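Local coordinates for protein extracellular serine protease (Aeromonas sobria, PDB 3WQB) that preferentially cleaves, as a secreted, calcium-binding serine protease of the furin subfamily, the peptide bond that follows two basic residues, one of which is lysine, at residues N175-M180 with S337-T342; A211-A216 with W254-S259; N243-P248 with V273-F278; F278-G283 with P410-G415. The protein carries 1 engineered substitution. One frame throughout, in Å; residues are numbered along the deposited sequence.

Contact 1. Residues N175-M180 with S337-T342; sequences NQSYGM and SATPST
The carboxamide of Asn175 meets Thr339 and Pro340 of the helix: methyl CG2 of Thr339 lies to one side of the amide plane, off its outer rim, 3.4 Å from Asn175 OD1. At the oxygen end Pro340 closes in, with CA 3.1 Å from Asn175 OD1, while at the amide edge ND2 gives a hydrogen bond lying in the plane to Ser177 OG (3.0 Å). Asn175 CG is anti to the backbone N (chi1 -173°), which sends the group toward the helix. Ser177 OG lies against the proline ring, 3.4 Å from Pro340 CD, and 3.5 Å from Thr339 CB.

Helix 335-352 is kinked at Pro340, whose nitrogen has no hydrogen for the turn before. Ala336, the engineered residue at the predicted charge-relay serine position, sits four places back, and its carbonyl oxygen is hydrogen-bonded instead by Ser177 OG. This proline close after the nucleophile position is a familiar subtilase feature. Asn175 OD1 is held by Ser343 OG and Thr339 OG1 by Thr335 O, so the buried polar atoms are satisfied beyond the contact. Chemically, serine suits its place because one hydroxyl accepts from Asn175 and donates to the carbonyl left over by the proline.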
loop_
_atom_site.group_PDB
_atom_site.type_symbol
_atom_site.label_atom_id
_atom_site.label_comp_id
_atom_site.label_asym_id
_atom_site.label_seq_id
_atom_site.Cartn_x
_atom_site.Cartn_y
_atom_site.Cartn_z
ATOM N N ASN A 175 -0.992 -0.602 10.781
ATOM C CA ASN A 175 -1.633 0.248 9.791
ATOM C C ASN A 175 -0.627 1.129 9.066
ATOM O O ASN A 175 0.056 1.928 9.698
ATOM C CB ASN A 175 -2.695 1.114 10.470
ATOM C CG ASN A 175 -3.517 1.894 9.475
ATOM O OD1 ASN A 175 -4.623 1.481 9.128
ATOM N ND2 ASN A 175 -2.978 3.015 8.995
ATOM N N GLN A 176 -0.528 0.954 7.748
ATOM C CA GLN A 176 0.424 1.706 6.925
ATOM C C GLN A 176 -0.301 2.492 5.832
ATOM O O GLN A 176 -0.420 2.039 4.679
ATOM C CB GLN A 176 1.443 0.779 6.288
ATOM C CG GLN A 176 2.180 -0.084 7.274
ATOM C CD GLN A 176 2.895 -1.177 6.547
ATOM O OE1 GLN A 176 4.078 -1.046 6.195
ATOM N NE2 GLN A 176 2.152 -2.235 6.217
ATOM N N SER A 177 -0.802 3.664 6.216
ATOM C CA SER A 177 -1.538 4.542 5.306
ATOM C C SER A 177 -0.579 5.382 4.465
ATOM O O SER A 177 -0.725 6.614 4.369
ATOM C CB SER A 177 -2.476 5.442 6.105
ATOM O OG SER A 177 -3.590 4.709 6.586
ATOM N N TYR A 178 0.406 4.716 3.864
ATOM C CA TYR A 178 1.464 5.393 3.122
ATOM C C TYR A 178 1.978 4.534 1.975
ATOM O O TYR A 178 1.652 3.353 1.881
ATOM C CB TYR A 178 2.617 5.818 4.057
ATOM C CG TYR A 178 3.261 4.685 4.827
ATOM C CD1 TYR A 178 4.157 3.801 4.205
ATOM C CD2 TYR A 178 3.012 4.523 6.189
ATOM C CE1 TYR A 178 4.761 2.762 4.914
ATOM C CE2 TYR A 178 3.612 3.494 6.909
ATOM C CZ TYR A 178 4.484 2.620 6.266
ATOM O OH TYR A 178 5.078 1.601 6.969
ATOM N N GLY A 179 2.760 5.151 1.089
ATOM C CA GLY A 179 3.337 4.432 -0.025
ATOM C C GLY A 179 4.330 5.296 -0.767
ATOM O O GLY A 179 4.513 6.481 -0.447
ATOM N N MET A 180 4.953 4.693 -1.770
ATOM C CA MET A 180 5.977 5.358 -2.549
ATOM C C MET A 180 5.592 5.384 -4.021
ATOM O O MET A 180 5.481 4.336 -4.653
ATOM C CB MET A 180 7.321 4.655 -2.353
ATOM C CG MET A 180 8.486 5.429 -2.970
ATOM S SD MET A 180 10.058 4.620 -2.703
ATOM C CE MET A 180 9.807 3.194 -3.705
ATOM N N SER A 337 -7.388 6.128 4.042
ATOM C CA SER A 337 -8.623 5.867 4.790
ATOM C C SER A 337 -9.126 4.442 4.581
ATOM O O SER A 337 -9.695 3.845 5.485
ATOM C CB SER A 337 -9.698 6.875 4.386
ATOM O OG SER A 337 -9.395 8.151 4.922
ATOM N N ALA A 338 -8.913 3.897 3.385
ATOM C CA ALA A 338 -9.228 2.494 3.128
ATOM C C ALA A 338 -8.409 1.582 4.041
ATOM O O ALA A 338 -8.896 0.545 4.504
ATOM C CB ALA A 338 -8.983 2.159 1.681
ATOM N N THR A 339 -7.175 2.000 4.310
ATOM C CA THR A 339 -6.262 1.228 5.138
ATOM C C THR A 339 -6.787 1.075 6.576
ATOM O O THR A 339 -6.942 -0.061 7.030
ATOM C CB THR A 339 -4.822 1.803 5.033
ATOM O OG1 THR A 339 -4.390 1.711 3.668
ATOM C CG2 THR A 339 -3.856 1.023 5.895
ATOM N N PRO A 340 -7.104 2.193 7.283
ATOM C CA PRO A 340 -7.666 2.028 8.637
ATOM C C PRO A 340 -9.066 1.418 8.636
ATOM O O PRO A 340 -9.452 0.797 9.616
ATOM C CB PRO A 340 -7.683 3.460 9.200
ATOM C CG PRO A 340 -7.657 4.351 7.991
ATOM C CD PRO A 340 -6.760 3.602 7.023
ATOM N N SER A 341 -9.817 1.594 7.554
ATOM C CA SER A 341 -11.090 0.875 7.427
ATOM C C SER A 341 -10.877 -0.636 7.500
ATOM O O SER A 341 -11.632 -1.345 8.158
ATOM C CB SER A 341 -11.814 1.280 6.147
ATOM O OG SER A 341 -12.204 2.641 6.207
ATOM N N THR A 342 -9.825 -1.102 6.839
ATOM C CA THR A 342 -9.449 -2.506 6.847
ATOM C C THR A 342 -8.817 -2.919 8.180
ATOM O O THR A 342 -9.120 -3.994 8.691
ATOM C CB THR A 342 -8.516 -2.803 5.657
ATOM O OG1 THR A 342 -9.173 -2.397 4.448
ATOM C CG2 THR A 342 -8.165 -4.278 5.569
#

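Contact 2. Residues A211-A216 with W254-S259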
loop_
_atom_site.group_PDB
_atom_site.type_symbol
_atom_site.label_atom_id
_atom_site.label_comp_id
_atom_site.label_asym_id
_atom_site.label_seq_id
_atom_site.Cartn_x
_atom_site.Cartn_y
_atom_site.Cartn_z
ATOM N N ALA A 211 -1.361 -8.630 11.337
ATOM C CA ALA A 211 -1.768 -8.268 9.988
ATOM C C ALA A 211 -1.238 -6.895 9.594
ATOM O O ALA A 211 -1.585 -5.887 10.223
ATOM C CB ALA A 211 -3.278 -8.278 9.895
ATOM N N TYR A 212 -0.362 -6.873 8.593
ATOM C CA TYR A 212 0.093 -5.622 7.978
ATOM C C TYR A 212 -0.913 -5.190 6.925
ATOM O O TYR A 212 -1.256 -5.985 6.052
ATOM C CB TYR A 212 1.493 -5.805 7.361
ATOM C CG TYR A 212 2.543 -6.012 8.417
ATOM C CD1 TYR A 212 2.782 -7.284 8.955
ATOM C CD2 TYR A 212 3.287 -4.938 8.900
ATOM C CE1 TYR A 212 3.730 -7.472 9.956
ATOM C CE2 TYR A 212 4.232 -5.110 9.903
ATOM C CZ TYR A 212 4.452 -6.385 10.426
ATOM O OH TYR A 212 5.396 -6.575 11.403
ATOM N N ILE A 213 -1.399 -3.952 7.042
ATOM C CA ILE A 213 -2.379 -3.374 6.119
ATOM C C ILE A 213 -1.726 -2.189 5.428
ATOM O O ILE A 213 -1.019 -1.406 6.079
ATOM C CB ILE A 213 -3.655 -2.914 6.874
ATOM C CG1 ILE A 213 -4.058 -3.929 7.970
ATOM C CG2 ILE A 213 -4.780 -2.603 5.896
ATOM C CD1 ILE A 213 -4.468 -5.311 7.471
ATOM N N LYS A 214 -1.951 -2.054 4.122
ATOM C CA LYS A 214 -1.136 -1.178 3.306
ATOM C C LYS A 214 -1.951 -0.435 2.245
ATOM O O LYS A 214 -2.701 -1.051 1.485
ATOM C CB LYS A 214 -0.043 -2.021 2.638
ATOM C CG LYS A 214 0.943 -1.259 1.758
ATOM C CD LYS A 214 1.754 -0.235 2.556
ATOM C CE LYS A 214 2.966 0.229 1.780
ATOM N NZ LYS A 214 2.581 1.011 0.560
ATOM N N ALA A 215 -1.802 0.890 2.197
ATOM C CA ALA A 215 -2.482 1.711 1.193
ATOM C C ALA A 215 -1.962 1.411 -0.209
ATOM O O ALA A 215 -0.747 1.346 -0.425
ATOM C CB ALA A 215 -2.284 3.174 1.516
ATOM N N ALA A 216 -2.876 1.242 -1.166
ATOM C CA ALA A 216 -2.467 1.010 -2.552
ATOM C C ALA A 216 -1.829 2.216 -3.226
ATOM O O ALA A 216 -1.085 2.058 -4.187
ATOM C CB ALA A 216 -3.645 0.556 -3.370
ATOM N N TRP A 254 3.188 -10.010 2.698
ATOM C CA TRP A 254 2.838 -9.724 4.099
ATOM C C TRP A 254 1.913 -8.520 4.197
ATOM O O TRP A 254 1.049 -8.476 5.080
ATOM C CB TRP A 254 4.095 -9.537 4.958
ATOM C CG TRP A 254 5.092 -10.611 4.653
ATOM C CD1 TRP A 254 6.302 -10.454 4.045
ATOM C CD2 TRP A 254 4.912 -12.028 4.834
ATOM N NE1 TRP A 254 6.912 -11.682 3.878
ATOM C CE2 TRP A 254 6.075 -12.663 4.343
ATOM C CE3 TRP A 254 3.887 -12.820 5.385
ATOM C CZ2 TRP A 254 6.240 -14.060 4.377
ATOM C CZ3 TRP A 254 4.063 -14.210 5.434
ATOM C CH2 TRP A 254 5.223 -14.807 4.926
ATOM N N ASN A 255 2.052 -7.563 3.275
ATOM C CA ASN A 255 1.127 -6.444 3.205
ATOM C C ASN A 255 -0.182 -6.859 2.566
ATOM O O ASN A 255 -0.184 -7.418 1.457
ATOM C CB ASN A 255 1.735 -5.319 2.374
ATOM C CG ASN A 255 2.699 -4.478 3.153
ATOM O OD1 ASN A 255 2.509 -4.265 4.350
ATOM N ND2 ASN A 255 3.740 -3.972 2.483
ATOM N N LEU A 256 -1.282 -6.588 3.268
ATOM C CA LEU A 256 -2.613 -6.678 2.691
ATOM C C LEU A 256 -2.890 -5.310 2.065
ATOM O O LEU A 256 -3.107 -4.327 2.785
ATOM C CB LEU A 256 -3.639 -7.007 3.784
ATOM C CG LEU A 256 -5.046 -7.445 3.348
ATOM C CD1 LEU A 256 -5.823 -8.014 4.520
ATOM C CD2 LEU A 256 -5.807 -6.280 2.726
ATOM N N VAL A 257 -2.860 -5.253 0.738
ATOM C CA VAL A 257 -2.945 -3.980 0.014
ATOM C C VAL A 257 -4.396 -3.657 -0.333
ATOM O O VAL A 257 -5.125 -4.516 -0.835
ATOM C CB VAL A 257 -2.050 -3.981 -1.241
ATOM C CG1 VAL A 257 -2.061 -2.617 -1.900
ATOM C CG2 VAL A 257 -0.609 -4.347 -0.887
ATOM N N VAL A 258 -4.820 -2.420 -0.046
ATOM C CA VAL A 258 -6.227 -2.044 -0.217
ATOM C C VAL A 258 -6.438 -0.850 -1.121
ATOM O O VAL A 258 -5.690 0.130 -1.064
ATOM C CB VAL A 258 -6.949 -1.808 1.136
ATOM C CG1 VAL A 258 -6.896 -3.053 1.990
ATOM C CG2 VAL A 258 -6.359 -0.636 1.884
ATOM N N SER A 259 -7.469 -0.952 -1.948
ATOM C CA SER A 259 -7.939 0.177 -2.738
ATOM C C SER A 259 -9.100 0.885 -2.026
ATOM O O SER A 259 -9.693 0.350 -1.084
ATOM C CB SER A 259 -8.377 -0.302 -4.111
ATOM O OG SER A 259 -9.478 -1.191 -4.019
HETATM O O HOH W 1 0.357 -9.529 7.515
#
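Strands 211-215 and 255-259 run parallel, their axes 4.4 Å apart at an angle of 33°, side by side in the central parallel sheet of the subtilase fold. Four backbone bonds zip them together in the staggered parallel pattern: Leu256 N to Tyr212 O (2.8 Å), Lys214 N to Leu256 O, Val258 N to Lys214 O, and Ala216 N to Val258 O. Between them, CA-H...O contacts use Leu256 O and Lys214 O a second time.

Ile213, Ala215 and Val258 face helix 335-352, and branched or small apolar residues fit this buried side; Leu256, on the same face, meets Phe278 of the next strand. Ile213 and Leu256 run alongside each other, with Ile213 CD1 4.1 Å from Leu256 CB. On the other face are Lys214 and Val257. The Lys214 side chain passes across Asn255, its CB 3.7 Å from Asn255 CG. Lys214 CG is anti to the backbone N (chi1 -179°), and the chain then bends twice; NZ is held by Asn250 OD1 and Tyr178 O, and a long, weak ion pair with Asp247 may help balance its charge. Asn255 uses both ends of its amide, OD1 accepting from Gln176 NE2 and ND2 donating to Ser249 O. Val257 CG1 lies 3.8 Å from Ala216 CB, just after strand 211-215 ends. At the start of the pair a water bridges Tyr212 N (3.0 Å) and Trp254 O (2.7 Å).

Contact 3. Residues N243-P248 with V273-F278; sequences NSNLDP and VGSNIF
Ser244 and Asn276 grip each other through two bonds, one between side chains and one from the amide to the backbone. The hydroxyl OG of Ser244 donates to Asn276 OD1 over 2.7 Å, and Asn276 ND2 returns a bond to Ser244 O at 2.9 Å. The second donor stands above the carbonyl plane of Ser244, although the acceptor lies in the plane of the asparagine amide. Asparagine suits this place because it offers an acceptor and a donor from one flat group. Its CG lies between the backbone N and the carbonyl carbon (chi1 60°), turned to the serine. A third bond, Ser244 N to Val273 O (2.9 Å), is nearly straight and joins the backbones.

The amides of Asn245 and Asn276 stack with planes 20° apart, the two side chains running antiparallel; Asn245 OD1 comes 3.2 Å from Asn276 CG. Gly274 passes close to Ser244 OG, where a beta carbon would collide with the hydroxyl.

Two type I beta turns meet here: Asn243 to Leu246, in the loop before strand 255-261, and Gly274 to Ile277, leading into strand 277-282. The first is braced by an Asx turn: Asn243 OD1 accepts from Asn245 N, in the carbonyl plane on a lone pair (2.9 Å). Asn243 ND2 reaches the second through a water that also accepts from Ser275 N.

Farther out, the P-domain fixes the loops. Asn245 ND2 donates to Leu503 O and its OD1 accepts from Leu534 N, while Ser275 OG binds Leu534 O. Asn276 ND2 also bonds Asn250 O within the protease domain.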
loop_
_atom_site.group_PDB
_atom_site.type_symbol
_atom_site.label_atom_id
_atom_site.label_comp_id
_atom_site.label_asym_id
_atom_site.label_seq_id
_atom_site.Cartn_x
_atom_site.Cartn_y
_atom_site.Cartn_z
ATOM N N ASN A 243 -0.127 1.920 -11.198
ATOM C CA ASN A 243 -0.486 0.561 -10.881
ATOM C C ASN A 243 0.084 0.264 -9.500
ATOM O O ASN A 243 1.211 0.661 -9.197
ATOM C CB ASN A 243 0.089 -0.374 -11.934
ATOM C CG ASN A 243 -0.345 -1.797 -11.746
ATOM O OD1 ASN A 243 0.081 -2.462 -10.801
ATOM N ND2 ASN A 243 -1.175 -2.292 -12.653
ATOM N N SER A 244 -0.702 -0.396 -8.650
ATOM C CA SER A 244 -0.293 -0.689 -7.275
ATOM C C SER A 244 0.876 -1.673 -7.101
ATOM O O SER A 244 1.381 -1.843 -5.984
ATOM C CB SER A 244 -1.512 -1.130 -6.461
ATOM O OG SER A 244 -2.178 -2.218 -7.065
ATOM N N ASN A 245 1.294 -2.317 -8.190
ATOM C CA ASN A 245 2.513 -3.134 -8.180
ATOM C C ASN A 245 3.801 -2.318 -8.370
ATOM O O ASN A 245 4.896 -2.869 -8.271
ATOM C CB ASN A 245 2.444 -4.252 -9.236
ATOM C CG ASN A 245 1.930 -5.578 -8.680
ATOM O OD1 ASN A 245 2.229 -5.947 -7.554
ATOM N ND2 ASN A 245 1.196 -6.323 -9.503
ATOM N N LEU A 246 3.695 -1.016 -8.649
ATOM C CA LEU A 246 4.917 -0.227 -8.861
ATOM C C LEU A 246 5.742 -0.012 -7.593
ATOM O O LEU A 246 6.969 -0.037 -7.644
ATOM C CB LEU A 246 4.634 1.111 -9.538
ATOM C CG LEU A 246 4.099 1.067 -10.965
ATOM C CD1 LEU A 246 3.803 2.483 -11.454
ATOM C CD2 LEU A 246 5.064 0.343 -11.902
ATOM N N ASP A 247 5.079 0.194 -6.461
ATOM C CA ASP A 247 5.788 0.367 -5.196
ATOM C C ASP A 247 6.228 -1.020 -4.730
ATOM O O ASP A 247 5.376 -1.872 -4.474
ATOM C CB ASP A 247 4.868 1.041 -4.170
ATOM C CG ASP A 247 5.473 1.114 -2.769
ATOM O OD1 ASP A 247 6.539 0.503 -2.501
ATOM O OD2 ASP A 247 4.855 1.801 -1.926
ATOM N N PRO A 248 7.554 -1.266 -4.671
ATOM C CA PRO A 248 8.046 -2.614 -4.337
ATOM C C PRO A 248 7.461 -3.238 -3.056
ATOM O O PRO A 248 7.263 -4.453 -2.997
ATOM C CB PRO A 248 9.567 -2.421 -4.217
ATOM C CG PRO A 248 9.762 -0.959 -4.005
ATOM C CD PRO A 248 8.664 -0.293 -4.778
ATOM N N VAL A 273 -4.799 0.869 -8.435
ATOM C CA VAL A 273 -5.396 -0.455 -8.603
ATOM C C VAL A 273 -4.353 -1.379 -9.199
ATOM O O VAL A 273 -3.328 -0.918 -9.705
ATOM C CB VAL A 273 -6.658 -0.426 -9.521
ATOM C CG1 VAL A 273 -7.730 0.487 -8.933
ATOM C CG2 VAL A 273 -6.322 -0.010 -10.961
ATOM N N GLY A 274 -4.595 -2.684 -9.118
ATOM C CA GLY A 274 -3.657 -3.659 -9.674
ATOM C C GLY A 274 -3.925 -5.063 -9.170
ATOM O O GLY A 274 -4.792 -5.283 -8.323
ATOM N N SER A 275 -3.180 -6.021 -9.711
ATOM C CA SER A 275 -3.391 -7.433 -9.385
ATOM C C SER A 275 -3.071 -7.782 -7.938
ATOM O O SER A 275 -3.456 -8.857 -7.452
ATOM C CB SER A 275 -2.592 -8.324 -10.323
ATOM O OG SER A 275 -1.201 -8.099 -10.189
ATOM N N ASN A 276 -2.352 -6.882 -7.266
ATOM C CA ASN A 276 -1.985 -7.070 -5.861
ATOM C C ASN A 276 -2.936 -6.453 -4.851
ATOM O O ASN A 276 -2.703 -6.573 -3.661
ATOM C CB ASN A 276 -0.564 -6.579 -5.596
ATOM C CG ASN A 276 -0.379 -5.116 -5.898
ATOM O OD1 ASN A 276 -0.952 -4.585 -6.851
ATOM N ND2 ASN A 276 0.467 -4.461 -5.115
ATOM N N ILE A 277 -4.019 -5.836 -5.313
ATOM C CA ILE A 277 -5.092 -5.400 -4.405
ATOM C C ILE A 277 -5.732 -6.650 -3.808
ATOM O O ILE A 277 -6.023 -7.608 -4.529
ATOM C CB ILE A 277 -6.153 -4.551 -5.143
ATOM C CG1 ILE A 277 -5.519 -3.296 -5.762
ATOM C CG2 ILE A 277 -7.314 -4.172 -4.213
ATOM C CD1 ILE A 277 -4.799 -2.364 -4.772
ATOM N N PHE A 278 -5.934 -6.650 -2.494
ATOM C CA PHE A 278 -6.607 -7.759 -1.832
ATOM C C PHE A 278 -8.084 -7.455 -1.590
ATOM O O PHE A 278 -8.947 -8.309 -1.829
ATOM C CB PHE A 278 -5.900 -8.121 -0.518
ATOM C CG PHE A 278 -6.308 -9.458 0.037
ATOM C CD1 PHE A 278 -5.727 -10.617 -0.454
ATOM C CD2 PHE A 278 -7.290 -9.562 1.022
ATOM C CE1 PHE A 278 -6.107 -11.865 0.034
ATOM C CE2 PHE A 278 -7.672 -10.815 1.521
ATOM C CZ PHE A 278 -7.086 -11.959 1.010
HETATM O O HOH W 2 -1.672 -5.100 -12.000
#

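Contact 4. Residues F278-G283 with P410-G415; sequences FLSATG and PTYGFG
Phe414 reaches across to Phe278 with one edge of its ring. Its CB lies 3.7 Å from Phe278 O, and CG, anti to the carbonyl carbon (chi1 -65°), stays beside the same oxygen. CD1 is the ring atom nearest to that carbonyl, 3.2 Å from Phe278 O, and at the same time stands over the centre of the Phe278 ring. CE1, the furthest atom to touch Phe278, comes down on the same face, 3.6 Å from Phe278 CE1; beyond this edge the Phe414 ring also meets Phe408 edge-to-face. The rings of Phe414 and Phe278 form a T-shaped pair with the edge of Phe414 toward the face of Phe278, planes at 73° and centroids 5.1 Å apart. Phenylalanine suits both places: one provides a flat face, the other a rim of C-H groups.

Next to the ring pair the backbones join. Phe414 N donates to Phe278 O (2.9 Å, nearly straight), and Ser280 N to Gly415 O (3.0 Å), each donor above the carbonyl plane. Residues Tyr412 to Gly415 form a type II' beta turn, whose second residue, Gly413, has a positive phi of 60° and lies flush against the strand, where a beta carbon would strike Phe278 O. Leu279 CD2 rests 3.6 Å from Gly415 O, and small Ser280 fits at the edge of the Tyr412 ring.

Strand 277-282 is the outermost strand on this side of the central sheet. The 410-415 loop lies along its outer edge, with strand 255-261 as its sheet neighbour on the other. Helix 358-368 packs against both rings through Ala366, and Ala281 faces helix 335-352.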
loop_
_atom_site.group_PDB
_atom_site.type_symbol
_atom_site.label_atom_id
_atom_site.label_comp_id
_atom_site.label_asym_id
_atom_site.label_seq_id
_atom_site.Cartn_x
_atom_site.Cartn_y
_atom_site.Cartn_z
ATOM N N PHE A 278 -5.934 -6.650 -2.494
ATOM C CA PHE A 278 -6.607 -7.759 -1.832
ATOM C C PHE A 278 -8.084 -7.455 -1.590
ATOM O O PHE A 278 -8.947 -8.309 -1.829
ATOM C CB PHE A 278 -5.900 -8.121 -0.518
ATOM C CG PHE A 278 -6.308 -9.458 0.037
ATOM C CD1 PHE A 278 -5.727 -10.617 -0.454
ATOM C CD2 PHE A 278 -7.290 -9.562 1.022
ATOM C CE1 PHE A 278 -6.107 -11.865 0.034
ATOM C CE2 PHE A 278 -7.672 -10.815 1.521
ATOM C CZ PHE A 278 -7.086 -11.959 1.010
ATOM N N LEU A 279 -8.374 -6.235 -1.137
ATOM C CA LEU A 279 -9.733 -5.807 -0.818
ATOM C C LEU A 279 -9.913 -4.331 -1.154
ATOM O O LEU A 279 -8.939 -3.556 -1.203
ATOM C CB LEU A 279 -10.030 -6.007 0.678
ATOM C CG LEU A 279 -10.116 -7.423 1.229
ATOM C CD1 LEU A 279 -9.939 -7.386 2.721
ATOM C CD2 LEU A 279 -11.438 -8.072 0.833
ATOM N N SER A 280 -11.175 -3.960 -1.349
ATOM C CA SER A 280 -11.618 -2.575 -1.383
ATOM C C SER A 280 -12.186 -2.201 -0.016
ATOM O O SER A 280 -12.904 -2.988 0.612
ATOM C CB SER A 280 -12.713 -2.432 -2.440
ATOM O OG SER A 280 -13.254 -1.114 -2.497
ATOM N N ALA A 281 -11.868 -1.002 0.455
ATOM C CA ALA A 281 -12.486 -0.489 1.661
ATOM C C ALA A 281 -12.782 0.987 1.501
ATOM O O ALA A 281 -12.340 1.615 0.548
ATOM C CB ALA A 281 -11.608 -0.792 2.892
ATOM N N THR A 282 -13.534 1.525 2.450
ATOM C CA THR A 282 -14.067 2.883 2.380
ATOM C C THR A 282 -12.996 3.970 2.478
ATOM O O THR A 282 -12.228 4.013 3.430
ATOM C CB THR A 282 -15.104 3.086 3.485
ATOM O OG1 THR A 282 -14.583 2.556 4.709
ATOM C CG2 THR A 282 -16.357 2.316 3.163
ATOM N N GLY A 283 -12.966 4.844 1.478
ATOM C CA GLY A 283 -12.077 6.005 1.484
ATOM C C GLY A 283 -12.734 7.305 1.036
ATOM O O GLY A 283 -12.235 8.372 1.358
ATOM N N PRO A 410 -8.768 -6.224 -10.372
ATOM C CA PRO A 410 -7.660 -5.393 -9.901
ATOM C C PRO A 410 -8.144 -4.101 -9.234
ATOM O O PRO A 410 -7.411 -3.511 -8.445
ATOM C CB PRO A 410 -6.872 -5.090 -11.184
ATOM C CG PRO A 410 -7.872 -5.263 -12.278
ATOM C CD PRO A 410 -8.735 -6.389 -11.841
ATOM N N THR A 411 -9.367 -3.664 -9.538
ATOM C CA THR A 411 -9.897 -2.460 -8.903
ATOM C C THR A 411 -10.306 -2.702 -7.445
ATOM O O THR A 411 -9.969 -1.901 -6.564
ATOM C CB THR A 411 -11.063 -1.871 -9.720
ATOM O OG1 THR A 411 -10.574 -1.490 -11.007
ATOM C CG2 THR A 411 -11.653 -0.657 -9.025
ATOM N N TYR A 412 -11.037 -3.785 -7.201
ATOM C CA TYR A 412 -11.650 -4.025 -5.896
ATOM C C TYR A 412 -11.054 -5.213 -5.142
ATOM O O TYR A 412 -11.516 -5.544 -4.050
ATOM C CB TYR A 412 -13.171 -4.208 -6.067
ATOM C CG TYR A 412 -13.829 -3.048 -6.765
ATOM C CD1 TYR A 412 -14.006 -1.834 -6.107
ATOM C CD2 TYR A 412 -14.253 -3.155 -8.082
ATOM C CE1 TYR A 412 -14.588 -0.760 -6.741
ATOM C CE2 TYR A 412 -14.839 -2.085 -8.730
ATOM C CZ TYR A 412 -15.003 -0.887 -8.046
ATOM O OH TYR A 412 -15.586 0.194 -8.665
ATOM N N GLY A 413 -10.040 -5.858 -5.722
ATOM C CA GLY A 413 -9.542 -7.110 -5.162
ATOM C C GLY A 413 -10.668 -8.138 -5.150
ATOM O O GLY A 413 -11.390 -8.312 -6.141
ATOM N N PHE A 414 -10.820 -8.819 -4.017
ATOM C CA PHE A 414 -11.914 -9.765 -3.835
ATOM C C PHE A 414 -13.255 -9.074 -3.582
ATOM O O PHE A 414 -14.305 -9.721 -3.610
ATOM C CB PHE A 414 -11.571 -10.775 -2.732
ATOM C CG PHE A 414 -10.416 -11.653 -3.098
ATOM C CD1 PHE A 414 -9.158 -11.459 -2.525
ATOM C CD2 PHE A 414 -10.564 -12.629 -4.081
ATOM C CE1 PHE A 414 -8.078 -12.253 -2.905
ATOM C CE2 PHE A 414 -9.492 -13.417 -4.472
ATOM C CZ PHE A 414 -8.250 -13.231 -3.885
ATOM N N GLY A 415 -13.214 -7.760 -3.373
ATOM C CA GLY A 415 -14.424 -6.972 -3.202
ATOM C C GLY A 415 -14.400 -6.056 -2.001
ATOM O O GLY A 415 -13.385 -5.923 -1.304
#

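In the fold
The contacts step across one parallel sheet. Contacts 1 and 2 are closest, their centres about 7 Å apart, joined by Gln176 NE2 to Asn255 OD1 (2.8 Å); strands 173-179 and 211-215 are neighbours in the sheet. Contacts 3 and 4 share Phe278, and Val257 O to Phe278 N (2.8 Å) ties both to contact 2. Ser341 OG and Thr282 OG1, 2.8 Å apart, link contact 1 to contact 4. Side chains of contacts 1 and 2 border the predicted charge relay: Ser177 about 3 Å from those of Asp78 and engineered Ala336, Ala215 about 5 Å from that of Ala336 and 7 Å from that of His115. Contacts 3 and 4 lie away from the annotated sites.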